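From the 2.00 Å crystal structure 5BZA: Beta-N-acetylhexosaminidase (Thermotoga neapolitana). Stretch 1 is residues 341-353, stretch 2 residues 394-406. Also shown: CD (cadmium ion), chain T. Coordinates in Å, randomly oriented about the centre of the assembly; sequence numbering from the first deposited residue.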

# COMPACT_ATOMS: atom_id res chain seq x y z
N GLU B 341 2.78 28.88 -27.79
CA GLU B 341 1.87 30.01 -27.62
C GLU B 341 0.40 29.64 -27.31
O GLU B 341 -0.36 30.51 -26.86
CB GLU B 341 1.95 30.93 -28.86
CG GLU B 341 1.62 30.27 -30.20
CD GLU B 341 2.80 29.46 -30.78
OE1 GLU B 341 3.86 29.34 -30.09
OE2 GLU B 341 2.65 28.91 -31.91
N LEU B 342 -0.04 28.40 -27.54
CA LEU B 342 -1.45 28.09 -27.27
C LEU B 342 -1.62 27.68 -25.80
O LEU B 342 -2.73 27.67 -25.25
CB LEU B 342 -1.95 26.92 -28.12
CG LEU B 342 -2.09 26.86 -29.64
CD1 LEU B 342 -2.70 25.52 -30.01
CD2 LEU B 342 -2.96 27.98 -30.14
N LEU B 343 -0.51 27.35 -25.17
CA LEU B 343 -0.55 26.61 -23.92
C LEU B 343 -0.95 27.45 -22.68
O LEU B 343 -1.35 26.89 -21.66
CB LEU B 343 0.80 25.89 -23.74
CG LEU B 343 0.97 24.79 -24.83
CD1 LEU B 343 2.23 23.97 -24.62
CD2 LEU B 343 -0.26 23.86 -24.98
N GLY B 344 -0.81 28.78 -22.76
CA GLY B 344 -1.25 29.66 -21.69
C GLY B 344 -2.74 29.97 -21.71
O GLY B 344 -3.20 30.79 -20.94
N ARG B 345 -3.52 29.34 -22.60
CA ARG B 345 -4.96 29.65 -22.68
C ARG B 345 -5.77 28.84 -21.70
O ARG B 345 -5.24 27.89 -21.13
CB ARG B 345 -5.52 29.36 -24.08
CG ARG B 345 -4.88 30.11 -25.22
CD ARG B 345 -5.50 29.62 -26.54
NE ARG B 345 -4.97 30.29 -27.73
CZ ARG B 345 -5.38 30.04 -28.98
NH1 ARG B 345 -6.35 29.16 -29.20
NH2 ARG B 345 -4.83 30.69 -30.00
N GLU B 346 -7.07 29.10 -21.61
CA GLU B 346 -7.89 28.36 -20.65
C GLU B 346 -8.34 27.09 -21.38
O GLU B 346 -8.64 27.12 -22.58
CB GLU B 346 -9.11 29.17 -20.19
CG GLU B 346 -8.82 30.61 -19.73
CD GLU B 346 -10.10 31.47 -19.76
OE1 GLU B 346 -10.15 32.46 -20.53
OE2 GLU B 346 -11.11 31.06 -19.13
N VAL B 347 -8.42 25.97 -20.66
CA VAL B 347 -8.56 24.69 -21.33
C VAL B 347 -9.93 24.14 -21.02
O VAL B 347 -10.43 24.26 -19.91
CB VAL B 347 -7.44 23.66 -20.91
CG1 VAL B 347 -7.70 22.29 -21.48
CG2 VAL B 347 -6.06 24.12 -21.39
N VAL B 348 -10.53 23.54 -22.04
CA VAL B 348 -11.77 22.84 -21.87
C VAL B 348 -11.39 21.36 -21.88
O VAL B 348 -10.69 20.91 -22.81
CB VAL B 348 -12.77 23.18 -23.01
CG1 VAL B 348 -13.97 22.28 -22.91
CG2 VAL B 348 -13.22 24.62 -22.87
N LEU B 349 -11.89 20.60 -20.91
CA LEU B 349 -11.45 19.21 -20.77
C LEU B 349 -12.58 18.28 -21.13
O LEU B 349 -13.67 18.31 -20.52
CB LEU B 349 -11.02 18.90 -19.34
CG LEU B 349 -9.80 19.58 -18.70
CD1 LEU B 349 -9.62 19.08 -17.27
CD2 LEU B 349 -8.53 19.36 -19.53
N LEU B 350 -12.30 17.39 -22.07
CA LEU B 350 -13.28 16.41 -22.47
C LEU B 350 -12.78 15.11 -21.92
O LEU B 350 -11.71 14.61 -22.32
CB LEU B 350 -13.43 16.33 -24.00
CG LEU B 350 -14.05 17.55 -24.68
CD1 LEU B 350 -14.17 17.41 -26.21
CD2 LEU B 350 -15.42 17.79 -24.06
N VAL B 351 -13.53 14.55 -20.98
CA VAL B 351 -13.03 13.41 -20.24
C VAL B 351 -14.04 12.28 -20.30
O VAL B 351 -15.21 12.52 -20.02
CB VAL B 351 -12.74 13.78 -18.75
CG1 VAL B 351 -12.37 12.54 -17.95
CG2 VAL B 351 -11.64 14.86 -18.66
N PRO B 352 -13.59 11.05 -20.66
CA PRO B 352 -14.46 9.86 -20.68
C PRO B 352 -15.31 9.79 -19.41
O PRO B 352 -14.79 10.04 -18.33
CB PRO B 352 -13.47 8.69 -20.74
CG PRO B 352 -12.31 9.27 -21.49
CD PRO B 352 -12.23 10.74 -21.13
N SER B 353 -16.58 9.45 -19.57
CA SER B 353 -17.58 9.49 -18.51
C SER B 353 -17.42 8.54 -17.34
O SER B 353 -18.04 8.79 -16.30
CB SER B 353 -18.96 9.23 -19.10
OG SER B 353 -19.94 9.21 -18.08
CD CD T . -8.50 33.31 -21.73
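Stretch 2 394-406: DVDGELIFDFVVN

Stretch 2 lies beside stretch 1 as a neighbouring parallel β-strand, joined to it by a ladder of backbone hydrogen bonds and, before the strands pair fully, by a shared cadmium ion. The strand ending at Val404 runs in the same direction as the one ending at Pro352, with an angle of 19° between them (signed crossing angle -19°) and a closest approach of 4.6 Å between their axes. Val348 pairs with Ile400, Leu349 with Phe401 and Leu350 with Asp402, at CA–CA distances of 4.8, 5.1 and 4.9 Å.

The bonds alternate as expected for a parallel pair: Val348 N donates to Leu399 O (2.8 Å), Phe401 N to Val348 O (2.9 Å), Leu350 N to Phe401 O (2.9 Å) and Phe403 N to Leu350 O (3.0 Å). Val348 and Leu350 thus each use both backbone polar groups to grip stretch 2.

Side chains pack on both faces of the sheet. On one, Val347 CG1 sits over the ring face of Phe401, 3.5 Å from its centroid, while Val347 CG2 meets Leu399 CD2 at 3.6 Å. On the other, Leu350 CD1 lies 4.0 Å from Ile400 CG2 and 4.2 Å from Val395 CG1. Farther along, Pro352 CG touches Val405 CG2 at 3.6 Å.

Gly397 passes close to Val348, where a CB would clash with Val348 CG2. Next to it, Glu398 turns toward stretch 1 from an extended run, with phi/psi of -75/-29. Its carbonyl O accepts a hydrogen bond from Arg345 NH1 (2.7 Å), and its OE1 accepts one from Glu346 N (3.1 Å). The carboxylates of Glu346 and Glu398 can approach to 2.8 Å (OE1 to OE2) because both bind cadmium, Glu346 through OE1 at 2.2 Å and Glu398 through OE1 and OE2, each at 2.7 Å.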

# COMPACT_ATOMS: atom_id res chain seq x y z
N ASP B 394 -20.26 18.56 -29.88
CA ASP B 394 -19.35 19.57 -30.40
C ASP B 394 -19.13 20.60 -29.30
O ASP B 394 -19.99 20.80 -28.44
CB ASP B 394 -19.84 20.24 -31.69
CG ASP B 394 -18.71 21.00 -32.40
OD1 ASP B 394 -17.88 20.33 -33.06
OD2 ASP B 394 -18.62 22.25 -32.26
N VAL B 395 -17.94 21.20 -29.28
CA VAL B 395 -17.70 22.28 -28.33
C VAL B 395 -16.54 23.12 -28.82
O VAL B 395 -15.87 22.77 -29.78
CB VAL B 395 -17.43 21.73 -26.91
CG1 VAL B 395 -16.04 21.11 -26.82
CG2 VAL B 395 -17.63 22.83 -25.84
N ASP B 396 -16.32 24.27 -28.19
CA ASP B 396 -15.25 25.12 -28.61
C ASP B 396 -14.72 25.75 -27.33
O ASP B 396 -15.34 25.64 -26.27
CB ASP B 396 -15.69 26.19 -29.60
CG ASP B 396 -14.53 26.77 -30.38
OD1 ASP B 396 -13.39 26.27 -30.20
OD2 ASP B 396 -14.73 27.77 -31.12
N GLY B 397 -13.55 26.35 -27.43
CA GLY B 397 -12.87 26.93 -26.30
C GLY B 397 -11.57 27.43 -26.87
O GLY B 397 -11.28 27.27 -28.07
N GLU B 398 -10.76 28.04 -26.02
CA GLU B 398 -9.50 28.58 -26.49
C GLU B 398 -8.52 27.43 -26.71
O GLU B 398 -7.61 27.51 -27.55
CB GLU B 398 -8.96 29.57 -25.48
CG GLU B 398 -10.03 30.49 -25.02
CD GLU B 398 -9.54 31.34 -23.86
OE1 GLU B 398 -8.36 31.20 -23.48
OE2 GLU B 398 -10.36 32.12 -23.35
N LEU B 399 -8.71 26.37 -25.92
CA LEU B 399 -7.89 25.17 -26.03
C LEU B 399 -8.71 24.04 -25.55
O LEU B 399 -9.39 24.15 -24.53
CB LEU B 399 -6.60 25.29 -25.21
CG LEU B 399 -5.46 24.26 -25.38
CD1 LEU B 399 -5.00 24.12 -26.84
CD2 LEU B 399 -4.27 24.70 -24.50
N ILE B 400 -8.71 22.95 -26.34
CA ILE B 400 -9.51 21.81 -25.99
C ILE B 400 -8.62 20.59 -25.85
O ILE B 400 -7.79 20.33 -26.72
CB ILE B 400 -10.60 21.55 -27.02
CG1 ILE B 400 -11.42 22.82 -27.25
CG2 ILE B 400 -11.53 20.45 -26.51
CD1 ILE B 400 -12.53 22.70 -28.33
N PHE B 401 -8.78 19.88 -24.73
CA PHE B 401 -8.06 18.63 -24.51
C PHE B 401 -9.05 17.51 -24.65
O PHE B 401 -9.90 17.35 -23.76
CB PHE B 401 -7.41 18.54 -23.12
CG PHE B 401 -6.22 19.45 -22.91
CD1 PHE B 401 -5.70 20.21 -23.94
CD2 PHE B 401 -5.56 19.45 -21.68
CE1 PHE B 401 -4.60 21.04 -23.74
CE2 PHE B 401 -4.42 20.26 -21.47
CZ PHE B 401 -3.95 21.06 -22.50
N ASP B 402 -8.95 16.73 -25.72
CA ASP B 402 -9.84 15.58 -25.87
C ASP B 402 -9.09 14.34 -25.37
O ASP B 402 -8.06 13.92 -25.93
CB ASP B 402 -10.33 15.45 -27.33
CG ASP B 402 -11.18 14.19 -27.59
OD1 ASP B 402 -11.70 13.56 -26.63
OD2 ASP B 402 -11.39 13.87 -28.81
N PHE B 403 -9.60 13.76 -24.30
CA PHE B 403 -8.98 12.56 -23.75
C PHE B 403 -9.65 11.36 -24.37
O PHE B 403 -10.72 10.89 -23.94
CB PHE B 403 -9.05 12.55 -22.22
CG PHE B 403 -8.14 13.57 -21.59
CD1 PHE B 403 -6.80 13.28 -21.38
CD2 PHE B 403 -8.60 14.84 -21.31
CE1 PHE B 403 -5.95 14.22 -20.84
CE2 PHE B 403 -7.74 15.79 -20.77
CZ PHE B 403 -6.42 15.48 -20.54
N VAL B 404 -9.01 10.90 -25.42
CA VAL B 404 -9.63 9.96 -26.35
C VAL B 404 -9.56 8.51 -25.88
O VAL B 404 -8.48 7.98 -25.61
CB VAL B 404 -8.98 10.07 -27.71
CG1 VAL B 404 -9.67 9.13 -28.68
CG2 VAL B 404 -8.98 11.53 -28.20
N VAL B 405 -10.73 7.88 -25.84
CA VAL B 405 -10.89 6.45 -25.58
C VAL B 405 -11.78 5.87 -26.73
O VAL B 405 -12.74 6.53 -27.16
CB VAL B 405 -11.51 6.22 -24.20
CG1 VAL B 405 -11.98 4.79 -24.02
CG2 VAL B 405 -10.51 6.62 -23.11
N ASN B 406 -11.36 4.72 -27.28
CA ASN B 406 -12.05 3.92 -28.35
C ASN B 406 -12.68 4.79 -29.46
O ASN B 406 -13.89 4.76 -29.74
CB ASN B 406 -13.08 2.92 -27.74
CG ASN B 406 -14.45 3.54 -27.49
OD1 ASN B 406 -14.54 4.65 -27.00
ND2 ASN B 406 -15.52 2.84 -27.89
O HOH W 1 -11.31 27.86 -23.33
O HOH W 2 -6.52 34.00 -22.98